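Local coordinates for protein aldehyde dehydrogenase (Bartonella henselae, PDB 3I44) that probably oxidises aldehydes to carboxylic acids with NAD or NADP as electron acceptor, as other members of the aldehyde dehydrogenase family do, at residues A71-A75 with S218-N222; R87-V91 with I183-G189; A276-D282 with N433-D439; T307-V311 with L423-T427. The protein carries 1 engineered substitution. All blocks are in the same frame, centred on the assembly; numbering follows the deposited sequence.

Contact 1. Residues A71-A75 with S218-N222; sequences AAKKA and SGVFN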
loop_
_atom_site.group_PDB
_atom_site.type_symbol
_atom_site.label_atom_id
_atom_site.label_comp_id
_atom_site.label_asym_id
_atom_site.label_seq_id
_atom_site.Cartn_x
_atom_site.Cartn_y
_atom_site.Cartn_z
ATOM N N ALA A 71 12.923 -22.871 -1.026
ATOM C CA ALA A 71 12.851 -23.429 0.328
ATOM C C ALA A 71 11.678 -22.809 1.103
ATOM O O ALA A 71 10.961 -23.509 1.803
ATOM C CB ALA A 71 14.130 -23.186 1.048
ATOM N N ALA A 72 11.470 -21.508 0.926
ATOM C CA ALA A 72 10.394 -20.794 1.622
ATOM C C ALA A 72 9.011 -21.160 1.096
ATOM O O ALA A 72 8.092 -21.354 1.888
ATOM C CB ALA A 72 10.617 -19.270 1.554
ATOM N N LYS A 73 8.862 -21.265 -0.228
ATOM C CA LYS A 73 7.590 -21.654 -0.863
ATOM C C LYS A 73 7.159 -23.047 -0.383
ATOM O O LYS A 73 5.996 -23.262 -0.007
ATOM C CB LYS A 73 7.670 -21.596 -2.415
ATOM N N LYS A 74 8.107 -23.970 -0.361
ATOM C CA LYS A 74 7.844 -25.333 0.101
ATOM C C LYS A 74 7.438 -25.387 1.586
ATOM O O LYS A 74 6.454 -26.044 1.939
ATOM C CB LYS A 74 9.060 -26.223 -0.162
ATOM N N ALA A 75 8.167 -24.671 2.444
ATOM C CA ALA A 75 7.853 -24.586 3.882
ATOM C C ALA A 75 6.479 -23.944 4.177
ATOM O O ALA A 75 5.802 -24.283 5.137
ATOM C CB ALA A 75 8.947 -23.796 4.595
ATOM N N SER A 218 12.481 -25.995 8.978
ATOM C CA SER A 218 13.287 -25.750 7.789
ATOM C C SER A 218 12.568 -24.956 6.689
ATOM O O SER A 218 11.472 -25.298 6.244
ATOM C CB SER A 218 13.784 -27.100 7.245
ATOM O OG SER A 218 14.597 -27.725 8.232
ATOM N N GLY A 219 13.188 -23.878 6.251
ATOM C CA GLY A 219 12.667 -23.105 5.128
ATOM C C GLY A 219 11.759 -21.946 5.522
ATOM O O GLY A 219 11.428 -21.083 4.669
ATOM N N VAL A 220 11.336 -21.908 6.789
ATOM C CA VAL A 220 10.482 -20.802 7.254
ATOM C C VAL A 220 11.254 -19.484 7.198
ATOM O O VAL A 220 10.735 -18.457 6.726
ATOM C CB VAL A 220 9.951 -21.100 8.662
ATOM C CG1 VAL A 220 9.166 -19.927 9.228
ATOM C CG2 VAL A 220 9.077 -22.396 8.617
ATOM N N PHE A 221 12.494 -19.517 7.674
ATOM C CA PHE A 221 13.340 -18.365 7.636
ATOM C C PHE A 221 14.618 -18.678 6.866
ATOM O O PHE A 221 15.290 -19.651 7.162
ATOM C CB PHE A 221 13.674 -17.894 9.064
ATOM C CG PHE A 221 14.717 -16.838 9.101
ATOM C CD1 PHE A 221 14.376 -15.494 8.927
ATOM C CD2 PHE A 221 16.067 -17.185 9.243
ATOM C CE1 PHE A 221 15.357 -14.508 8.918
ATOM C CE2 PHE A 221 17.050 -16.225 9.238
ATOM C CZ PHE A 221 16.706 -14.871 9.088
ATOM N N ASN A 222 14.974 -17.810 5.914
ATOM C CA ASN A 222 16.178 -18.008 5.098
ATOM C C ASN A 222 16.950 -16.701 4.990
ATOM O O ASN A 222 16.344 -15.619 4.882
ATOM C CB ASN A 222 15.808 -18.515 3.689
ATOM C CG ASN A 222 14.917 -19.715 3.729
ATOM O OD1 ASN A 222 15.396 -20.849 3.779
ATOM N ND2 ASN A 222 13.575 -19.480 3.764
#
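Ala75 and Gly219 meet where helix 62-79 lies against the turn leading into strand 221-223. The CB of Ala75 points toward that turn and rests on its backbone, 3.4 Å from Ser218 O and 3.5 Å from Gly219 C. The CG2 branch of Val220 lies 4.3 Å from the same methyl. One turn earlier, Ala71 CB faces the amide of Asn222, with OD1 3.8 Å away. Ala72 presents its flank instead: its CA sends a C-H toward Gly219 O at 3.2 Å, while its CB lies 3.7 Å from Asn222 ND2.

The Asn222 amide is fixed from several directions. Its CG lies anti to the carbonyl carbon (chi1 -52°), which turns the amide toward the helix and Gly219 O. ND2 donates to Gly219 O (2.8 Å), coming from above that carbonyl's plane, and also to Met192 O; OD1 accepts from Asn31 N. Asparagine suits the place because one small amide can both donate and accept. Gly219, with a positive phi of 93°, has no side chain to keep the helix away, and three small alanines complete the fit. Strand 221-223 runs parallel to strand 191-195 in an alpha/beta sheet, consistent with the Rossmann-like coenzyme-binding domain of this family.

Contact 2. Residues R87-V91 with I183-G189; sequences RLGFV and IPALLAG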
loop_
_atom_site.group_PDB
_atom_site.type_symbol
_atom_site.label_atom_id
_atom_site.label_comp_id
_atom_site.label_asym_id
_atom_site.label_seq_id
_atom_site.Cartn_x
_atom_site.Cartn_y
_atom_site.Cartn_z
ATOM N N ARG A 87 3.083 -20.886 16.852
ATOM C CA ARG A 87 3.875 -19.738 16.389
ATOM C C ARG A 87 4.314 -18.806 17.512
ATOM O O ARG A 87 5.464 -18.381 17.541
ATOM C CB ARG A 87 3.108 -18.911 15.358
ATOM C CG ARG A 87 2.803 -19.618 14.058
ATOM C CD ARG A 87 1.920 -18.698 13.215
ATOM N NE ARG A 87 1.149 -19.426 12.238
ATOM C CZ ARG A 87 0.164 -18.921 11.520
ATOM N NH1 ARG A 87 -0.221 -17.665 11.679
ATOM N NH2 ARG A 87 -0.447 -19.704 10.624
ATOM N N LEU A 88 3.408 -18.469 18.432
ATOM C CA LEU A 88 3.806 -17.694 19.588
ATOM C C LEU A 88 4.884 -18.427 20.406
ATOM O O LEU A 88 5.818 -17.806 20.898
ATOM C CB LEU A 88 2.618 -17.374 20.456
ATOM C CG LEU A 88 2.876 -16.501 21.683
ATOM C CD1 LEU A 88 3.358 -15.141 21.244
ATOM C CD2 LEU A 88 1.564 -16.400 22.524
ATOM N N GLY A 89 4.752 -19.739 20.545
ATOM C CA GLY A 89 5.744 -20.524 21.287
ATOM C C GLY A 89 7.122 -20.437 20.641
ATOM O O GLY A 89 8.136 -20.362 21.346
ATOM N N PHE A 90 7.180 -20.446 19.306
ATOM C CA PHE A 90 8.470 -20.225 18.652
ATOM C C PHE A 90 9.051 -18.839 18.923
ATOM O O PHE A 90 10.247 -18.695 19.131
ATOM C CB PHE A 90 8.399 -20.450 17.144
ATOM C CG PHE A 90 8.423 -21.906 16.753
ATOM C CD1 PHE A 90 9.596 -22.663 16.902
ATOM C CD2 PHE A 90 7.292 -22.512 16.222
ATOM C CE1 PHE A 90 9.627 -24.002 16.547
ATOM C CE2 PHE A 90 7.317 -23.865 15.850
ATOM C CZ PHE A 90 8.483 -24.602 16.000
ATOM N N VAL A 91 8.210 -17.826 18.882
ATOM C CA VAL A 91 8.664 -16.447 19.147
ATOM C C VAL A 91 9.139 -16.255 20.598
ATOM O O VAL A 91 10.133 -15.585 20.863
ATOM C CB VAL A 91 7.574 -15.444 18.755
ATOM C CG1 VAL A 91 7.926 -13.980 19.244
ATOM C CG2 VAL A 91 7.405 -15.519 17.231
ATOM N N ILE A 183 9.702 -11.104 13.042
ATOM C CA ILE A 183 8.748 -11.535 14.064
ATOM C C ILE A 183 7.297 -11.428 13.601
ATOM O O ILE A 183 6.575 -12.380 13.749
ATOM C CB ILE A 183 8.981 -10.817 15.427
ATOM C CG1 ILE A 183 10.402 -11.093 15.926
ATOM C CG2 ILE A 183 7.918 -11.221 16.453
ATOM C CD1 ILE A 183 10.774 -12.600 16.189
ATOM N N PRO A 184 6.847 -10.279 13.047
ATOM C CA PRO A 184 5.424 -10.274 12.644
ATOM C C PRO A 184 5.147 -11.211 11.444
ATOM O O PRO A 184 4.040 -11.759 11.330
ATOM C CB PRO A 184 5.138 -8.795 12.321
ATOM C CG PRO A 184 6.471 -8.185 12.069
ATOM C CD PRO A 184 7.439 -8.935 12.960
ATOM N N ALA A 185 6.168 -11.456 10.607
ATOM C CA ALA A 185 6.018 -12.362 9.463
ATOM C C ALA A 185 5.837 -13.804 9.962
ATOM O O ALA A 185 4.975 -14.529 9.478
ATOM C CB ALA A 185 7.233 -12.236 8.482
ATOM N N LEU A 186 6.635 -14.204 10.942
ATOM C CA LEU A 186 6.418 -15.466 11.658
ATOM C C LEU A 186 4.990 -15.577 12.217
ATOM O O LEU A 186 4.249 -16.525 11.910
ATOM C CB LEU A 186 7.468 -15.627 12.757
ATOM C CG LEU A 186 8.893 -15.889 12.221
ATOM C CD1 LEU A 186 9.918 -15.912 13.379
ATOM C CD2 LEU A 186 8.952 -17.162 11.305
ATOM N N LEU A 187 4.584 -14.593 13.002
ATOM C CA LEU A 187 3.284 -14.670 13.698
ATOM C C LEU A 187 2.109 -14.726 12.711
ATOM O O LEU A 187 1.135 -15.441 12.940
ATOM C CB LEU A 187 3.178 -13.509 14.679
ATOM C CG LEU A 187 4.146 -13.523 15.851
ATOM C CD1 LEU A 187 4.118 -12.162 16.605
ATOM C CD2 LEU A 187 3.834 -14.729 16.799
ATOM N N ALA A 188 2.247 -14.008 11.582
ATOM C CA ALA A 188 1.243 -13.966 10.533
ATOM C C ALA A 188 1.129 -15.308 9.765
ATOM O O ALA A 188 0.137 -15.537 9.078
ATOM C CB ALA A 188 1.524 -12.823 9.548
ATOM N N GLY A 189 2.119 -16.177 9.903
ATOM C CA GLY A 189 2.133 -17.464 9.174
ATOM C C GLY A 189 2.856 -17.435 7.821
ATOM O O GLY A 189 2.681 -18.356 6.991
HETATM O O HOH W 1 -1.968 -17.457 9.096
#
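Arg87 and Leu187 are joined by a direct hydrogen bond between these roughly antiparallel helix segments, whose axes approach to 9.3 Å. NH1 of Arg87 donates to Leu187 O at 2.9 Å, with an angle of 154° at the hydrogen. The acceptor lies at the guanidinium edge, in its plane, whereas the donor stands above the plane of the carbonyl. A water adds an indirect link, accepting from Arg87 NH2 at 3.1 Å and donating to Ala188 O at 2.8 Å. NE is hydrogen-bonded to Thr82 OG1, which helps fix the rotation of the group.

Backbone packing follows from the same placement. The chain is extended from CG to NE, long enough to lay the guanidinium over Gly189, whose CA sits 3.3 Å above the centre of its plane. Gly189 ends the helix in a Schellman motif; its positive phi suits glycine, and with no side chain it leaves the arginine lying flat.

Apolar contacts finish the interface a turn away. Val91 spreads its two methyls: CG1 meets Ile183 CG2 at 3.9 Å and CG2 meets Leu187 CD2 at 3.7 Å, the valine and leucine crossing at about a right angle.

The chemistry implies a helix C-terminus whose last carbonyls, carrying partial negative charge, are met by a buried arginine and would probably help stabilise its positive charge, while branched aliphatics probably help keep water out.

Contact 3. Residues A276-D282 with N433-D439; sequences ANIIFAD and NYIQSQD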
loop_
_atom_site.group_PDB
_atom_site.type_symbol
_atom_site.label_atom_id
_atom_site.label_comp_id
_atom_site.label_asym_id
_atom_site.label_seq_id
_atom_site.Cartn_x
_atom_site.Cartn_y
_atom_site.Cartn_z
ATOM N N ALA A 276 12.177 17.869 11.791
ATOM C CA ALA A 276 12.208 19.160 12.442
ATOM C C ALA A 276 11.941 18.997 13.956
ATOM O O ALA A 276 11.113 18.174 14.366
ATOM C CB ALA A 276 11.201 20.044 11.834
ATOM N N ASN A 277 12.677 19.768 14.766
ATOM C CA ASN A 277 12.493 19.889 16.226
ATOM C C ASN A 277 12.184 21.351 16.530
ATOM O O ASN A 277 13.104 22.208 16.535
ATOM C CB ASN A 277 13.755 19.455 16.973
ATOM C CG ASN A 277 13.549 19.346 18.497
ATOM O OD1 ASN A 277 12.462 19.609 19.006
ATOM N ND2 ASN A 277 14.606 18.935 19.215
ATOM N N ILE A 278 10.894 21.629 16.753
ATOM C CA ILE A 278 10.406 22.959 17.010
ATOM C C ILE A 278 10.459 23.243 18.503
ATOM O O ILE A 278 9.718 22.640 19.307
ATOM C CB ILE A 278 8.980 23.165 16.509
ATOM C CG1 ILE A 278 8.897 22.931 15.002
ATOM C CG2 ILE A 278 8.490 24.562 16.887
ATOM C CD1 ILE A 278 7.419 22.826 14.441
ATOM N N ILE A 279 11.346 24.164 18.869
ATOM C CA ILE A 279 11.604 24.492 20.293
ATOM C C ILE A 279 11.179 25.930 20.556
ATOM O O ILE A 279 11.741 26.882 20.016
ATOM C CB ILE A 279 13.059 24.283 20.682
ATOM C CG1 ILE A 279 13.486 22.861 20.284
ATOM C CG2 ILE A 279 13.272 24.535 22.194
ATOM C CD1 ILE A 279 14.879 22.465 20.738
ATOM N N PHE A 280 10.126 26.059 21.343
ATOM C CA PHE A 280 9.613 27.352 21.746
ATOM C C PHE A 280 10.363 27.871 22.961
ATOM O O PHE A 280 10.979 27.100 23.694
ATOM C CB PHE A 280 8.116 27.265 22.050
ATOM C CG PHE A 280 7.265 27.153 20.830
ATOM C CD1 PHE A 280 6.853 28.297 20.148
ATOM C CD2 PHE A 280 6.895 25.904 20.331
ATOM C CE1 PHE A 280 6.075 28.206 19.031
ATOM C CE2 PHE A 280 6.123 25.804 19.185
ATOM C CZ PHE A 280 5.693 26.952 18.540
ATOM N N ALA A 281 10.301 29.196 23.154
ATOM C CA ALA A 281 10.914 29.864 24.324
ATOM C C ALA A 281 10.411 29.297 25.672
ATOM O O ALA A 281 11.098 29.363 26.693
ATOM C CB ALA A 281 10.689 31.403 24.252
ATOM N N ASP A 282 9.201 28.757 25.669
ATOM C CA ASP A 282 8.607 28.235 26.892
ATOM C C ASP A 282 8.808 26.734 27.049
ATOM O O ASP A 282 8.129 26.110 27.869
ATOM C CB ASP A 282 7.126 28.636 27.006
ATOM C CG ASP A 282 6.206 28.021 25.894
ATOM O OD1 ASP A 282 6.643 27.144 25.114
ATOM O OD2 ASP A 282 5.023 28.436 25.827
ATOM N N ASN A 433 8.572 14.311 13.491
ATOM C CA ASN A 433 8.829 15.683 13.860
ATOM C C ASN A 433 8.678 15.794 15.387
ATOM O O ASN A 433 7.994 14.966 16.009
ATOM C CB ASN A 433 7.841 16.619 13.170
ATOM C CG ASN A 433 8.198 16.894 11.701
ATOM O OD1 ASN A 433 9.359 17.094 11.379
ATOM N ND2 ASN A 433 7.188 16.936 10.823
ATOM N N TYR A 434 9.288 16.836 15.964
ATOM C CA TYR A 434 9.440 17.008 17.404
ATOM C C TYR A 434 9.010 18.432 17.783
ATOM O O TYR A 434 9.256 19.413 17.045
ATOM C CB TYR A 434 10.892 16.762 17.830
ATOM C CG TYR A 434 11.439 15.394 17.462
ATOM C CD1 TYR A 434 11.572 14.404 18.422
ATOM C CD2 TYR A 434 11.825 15.088 16.146
ATOM C CE1 TYR A 434 12.067 13.122 18.094
ATOM C CE2 TYR A 434 12.318 13.835 15.821
ATOM C CZ TYR A 434 12.432 12.845 16.802
ATOM O OH TYR A 434 12.924 11.584 16.515
ATOM N N ILE A 435 8.359 18.562 18.934
ATOM C CA ILE A 435 7.852 19.890 19.398
ATOM C C ILE A 435 8.143 19.997 20.869
ATOM O O ILE A 435 7.827 19.069 21.631
ATOM C CB ILE A 435 6.340 20.035 19.212
ATOM C CG1 ILE A 435 5.929 19.811 17.748
ATOM C CG2 ILE A 435 5.822 21.429 19.694
ATOM C CD1 ILE A 435 4.413 19.567 17.560
ATOM N N GLN A 436 8.780 21.106 21.272
ATOM C CA GLN A 436 9.032 21.391 22.672
ATOM C C GLN A 436 8.363 22.685 23.094
ATOM O O GLN A 436 8.733 23.779 22.625
ATOM C CB GLN A 436 10.530 21.457 22.956
ATOM C CG GLN A 436 11.374 20.508 22.131
ATOM C CD GLN A 436 11.025 19.027 22.290
ATOM O OE1 GLN A 436 10.749 18.523 23.392
ATOM N NE2 GLN A 436 11.119 18.302 21.169
ATOM N N SER A 437 7.348 22.560 23.956
ATOM C CA SER A 437 6.707 23.719 24.589
ATOM C C SER A 437 5.913 23.285 25.816
ATOM O O SER A 437 5.275 22.222 25.824
ATOM C CB SER A 437 5.762 24.419 23.619
ATOM O OG SER A 437 4.914 25.367 24.274
ATOM N N GLN A 438 5.955 24.110 26.861
ATOM C CA GLN A 438 5.168 23.815 28.061
ATOM C C GLN A 438 3.716 24.241 27.918
ATOM O O GLN A 438 2.929 23.937 28.806
ATOM C CB GLN A 438 5.842 24.387 29.323
ATOM C CG GLN A 438 7.025 23.541 29.691
ATOM C CD GLN A 438 7.815 24.084 30.839
ATOM O OE1 GLN A 438 7.794 23.508 31.919
ATOM N NE2 GLN A 438 8.555 25.160 30.607
ATOM N N ASP A 439 3.367 24.921 26.792
ATOM C CA ASP A 439 1.976 25.300 26.474
ATOM C C ASP A 439 1.263 24.157 25.705
ATOM O O ASP A 439 1.462 23.995 24.490
ATOM C CB ASP A 439 1.981 26.570 25.657
ATOM C CG ASP A 439 0.596 27.092 25.353
ATOM O OD1 ASP A 439 -0.406 26.387 25.538
ATOM O OD2 ASP A 439 0.530 28.235 24.873
#
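Gln436 leans from its own strand onto strand 276-279, and its side chain can be traced outward atom by atom. CB lies 3.9 Å from Ile278 O. CG meets Asn277 OD1 at 3.4 Å and Ile279 CG1 at 3.7 Å, both reached on the side of the neighbouring strand. The chain then bends (chi2 -59°), turning the amide back toward Asn277. At the tip NE2 donates to Asn277 OD1 at 2.9 Å, the two amide planes standing 83° apart, while OE1 accepts from Arg290 NH2. Glutamine suits this buried place because its amide can serve an acceptor and a donor at once.

The two strands are parallel neighbours inside the large sheet of what is, by family resemblance, the catalytic domain. Tyr434 N, Ile278 N, Gln436 N and Phe280 N donate in turn across the gap, and Asn433 OD1 extends the pairing by accepting from Ala276 N. Asn277, Ile279, Tyr434 and Gln436 share one face; Ile278 and Ile435 lie on the other, where both touch Ile446 of helix 440-449.

Past the strands the chains stay joined by polar groups. Ser437 OG donates to Asp282 OD1 at 2.6 Å on the syn side of the carboxylate, and accepts from Asp439 N in an ST turn. Asp282 O is gripped from opposite faces of its plane by Gln438 NE2 (2.9 Å) and Gln438 N (3.1 Å), while Asp282 OD2 forms a salt bridge with Lys442.

Contact 4. Residues T307-V311 with L423-T427; sequences TRMLV and LANDT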
loop_
_atom_site.group_PDB
_atom_site.type_symbol
_atom_site.label_atom_id
_atom_site.label_comp_id
_atom_site.label_asym_id
_atom_site.label_seq_id
_atom_site.Cartn_x
_atom_site.Cartn_y
_atom_site.Cartn_z
ATOM N N THR A 307 17.139 16.597 13.085
ATOM C CA THR A 307 18.297 17.224 12.469
ATOM C C THR A 307 18.108 18.691 12.081
ATOM O O THR A 307 19.086 19.366 11.804
ATOM C CB THR A 307 18.787 16.377 11.263
ATOM O OG1 THR A 307 17.713 16.156 10.330
ATOM C CG2 THR A 307 19.267 15.012 11.749
ATOM N N ARG A 308 16.878 19.190 12.076
ATOM C CA ARG A 308 16.602 20.610 11.840
ATOM C C ARG A 308 15.975 21.186 13.098
ATOM O O ARG A 308 14.812 20.895 13.423
ATOM C CB ARG A 308 15.665 20.832 10.660
ATOM C CG ARG A 308 16.251 20.397 9.312
ATOM C CD ARG A 308 15.223 20.626 8.215
ATOM N NE ARG A 308 14.037 19.777 8.395
ATOM C CZ ARG A 308 12.782 20.130 8.121
ATOM N NH1 ARG A 308 12.495 21.334 7.650
ATOM N NH2 ARG A 308 11.788 19.276 8.369
ATOM N N MET A 309 16.747 21.979 13.831
ATOM C CA MET A 309 16.244 22.565 15.060
ATOM C C MET A 309 15.738 23.958 14.755
ATOM O O MET A 309 16.534 24.850 14.399
ATOM C CB MET A 309 17.325 22.578 16.123
ATOM C CG MET A 309 16.831 23.008 17.525
ATOM S SD MET A 309 18.150 23.043 18.792
ATOM C CE MET A 309 18.328 21.340 19.276
ATOM N N LEU A 310 14.422 24.148 14.897
ATOM C CA LEU A 310 13.764 25.417 14.586
ATOM C C LEU A 310 13.438 26.066 15.921
ATOM O O LEU A 310 12.647 25.532 16.697
ATOM C CB LEU A 310 12.511 25.203 13.717
ATOM C CG LEU A 310 12.585 24.136 12.589
ATOM C CD1 LEU A 310 11.260 24.021 11.875
ATOM C CD2 LEU A 310 13.694 24.422 11.568
ATOM N N VAL A 311 14.100 27.186 16.210
ATOM C CA VAL A 311 14.055 27.812 17.533
ATOM C C VAL A 311 13.380 29.183 17.519
ATOM O O VAL A 311 13.671 30.045 16.663
ATOM C CB VAL A 311 15.465 27.946 18.128
ATOM C CG1 VAL A 311 15.392 28.456 19.587
ATOM C CG2 VAL A 311 16.193 26.599 18.071
ATOM N N LEU A 423 8.386 26.044 7.814
ATOM C CA LEU A 423 9.736 25.474 7.815
ATOM C C LEU A 423 9.738 23.960 8.093
ATOM O O LEU A 423 10.388 23.208 7.393
ATOM C CB LEU A 423 10.620 26.189 8.840
ATOM C CG LEU A 423 11.007 27.633 8.483
ATOM C CD1 LEU A 423 11.425 28.441 9.709
ATOM C CD2 LEU A 423 12.117 27.592 7.400
ATOM N N ALA A 424 9.014 23.522 9.120
ATOM C CA ALA A 424 8.971 22.086 9.453
ATOM C C ALA A 424 8.432 21.263 8.270
ATOM O O ALA A 424 8.910 20.148 8.000
ATOM C CB ALA A 424 8.133 21.846 10.710
ATOM N N ASN A 425 7.455 21.810 7.551
ATOM C CA ASN A 425 6.851 21.106 6.417
ATOM C C ASN A 425 7.566 21.293 5.080
ATOM O O ASN A 425 7.149 20.674 4.101
ATOM C CB ASN A 425 5.364 21.464 6.220
ATOM C CG ASN A 425 4.494 20.903 7.299
ATOM O OD1 ASN A 425 4.882 19.948 7.995
ATOM N ND2 ASN A 425 3.313 21.492 7.471
ATOM N N ASP A 426 8.649 22.068 5.050
ATOM C CA ASP A 426 9.404 22.309 3.811
ATOM C C ASP A 426 10.409 21.178 3.545
ATOM O O ASP A 426 11.616 21.310 3.723
ATOM C CB ASP A 426 10.099 23.664 3.858
ATOM C CG ASP A 426 10.863 23.965 2.581
ATOM O OD1 ASP A 426 10.609 23.279 1.575
ATOM O OD2 ASP A 426 11.753 24.852 2.590
ATOM N N THR A 427 9.866 20.042 3.155
ATOM C CA THR A 427 10.640 18.835 2.979
ATOM C C THR A 427 9.734 17.840 2.291
ATOM O O THR A 427 8.507 17.955 2.395
ATOM C CB THR A 427 11.120 18.232 4.332
ATOM O OG1 THR A 427 11.885 17.038 4.069
ATOM C CG2 THR A 427 9.886 17.922 5.338
#
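Arg308 starts out toward the end of helix 417-425 with CG set anti to its own carbonyl carbon, then bends at chi3 (-65°), which swings the guanidinium edge round to face Leu423 and Ala424. NH1 donates to Leu423 O at 2.8 Å and NH2 to Ala424 O at 3.0 Å, both oxygens lying in the guanidinium plane. The second bond is nearly straight, at 173°; the first is more bent, at 139°. Leu423 O is held twice, since Asp426 N reaches it from the opposite face of its carbonyl plane.

Thr427 covers part of the arginine: its CB lies over one face of the guanidinium, and its CG2 comes to 3.8 Å from NH2. A cation-pi contact with Phe400 and a bond from NH2 to Lys274 O help fix the group. Arginine fits here because its flat, multidonor head can serve two successive carbonyls, and its positive charge probably interacts favourably with the negative end of the helix dipole.

Leu310, two residues along the strand and on the same side, provides the apolar part. Its CD1 touches Leu423 CB at 3.8 Å and Ala424 CB at 4.0 Å, the small alanine being consistent with the close approach of helix to sheet. Strand 408-414, helix 417-425 and strand 432-436 form a beta-alpha-beta crossover passing over strands 308-312 and 276-279, covering the sheet with a helix as in alpha/beta folds.

How the contacts relate
Contacts 1 and 2 belong to one part of the chain and touch through Val220 and Leu186, while contacts 3 and 4 share another, their centres at least 39 Å from those of the first pair. Contacts 3 and 4 hold the same sheet: Asn277 probably bonds to the backbone of Arg308 and Leu310, and Ala276 packs on Ala424. Contacts 1 and 2 are mainly buried, contact 4 only partly, and contact 3 runs from a buried sheet to exposed turns. The chemistry differs accordingly. Contact 1 relies on small residues without a hydrogen bond across, contact 3 mainly on backbone pairing plus polar side chains, and contacts 2 and 4 each set an arginine against carbonyls at a helix end.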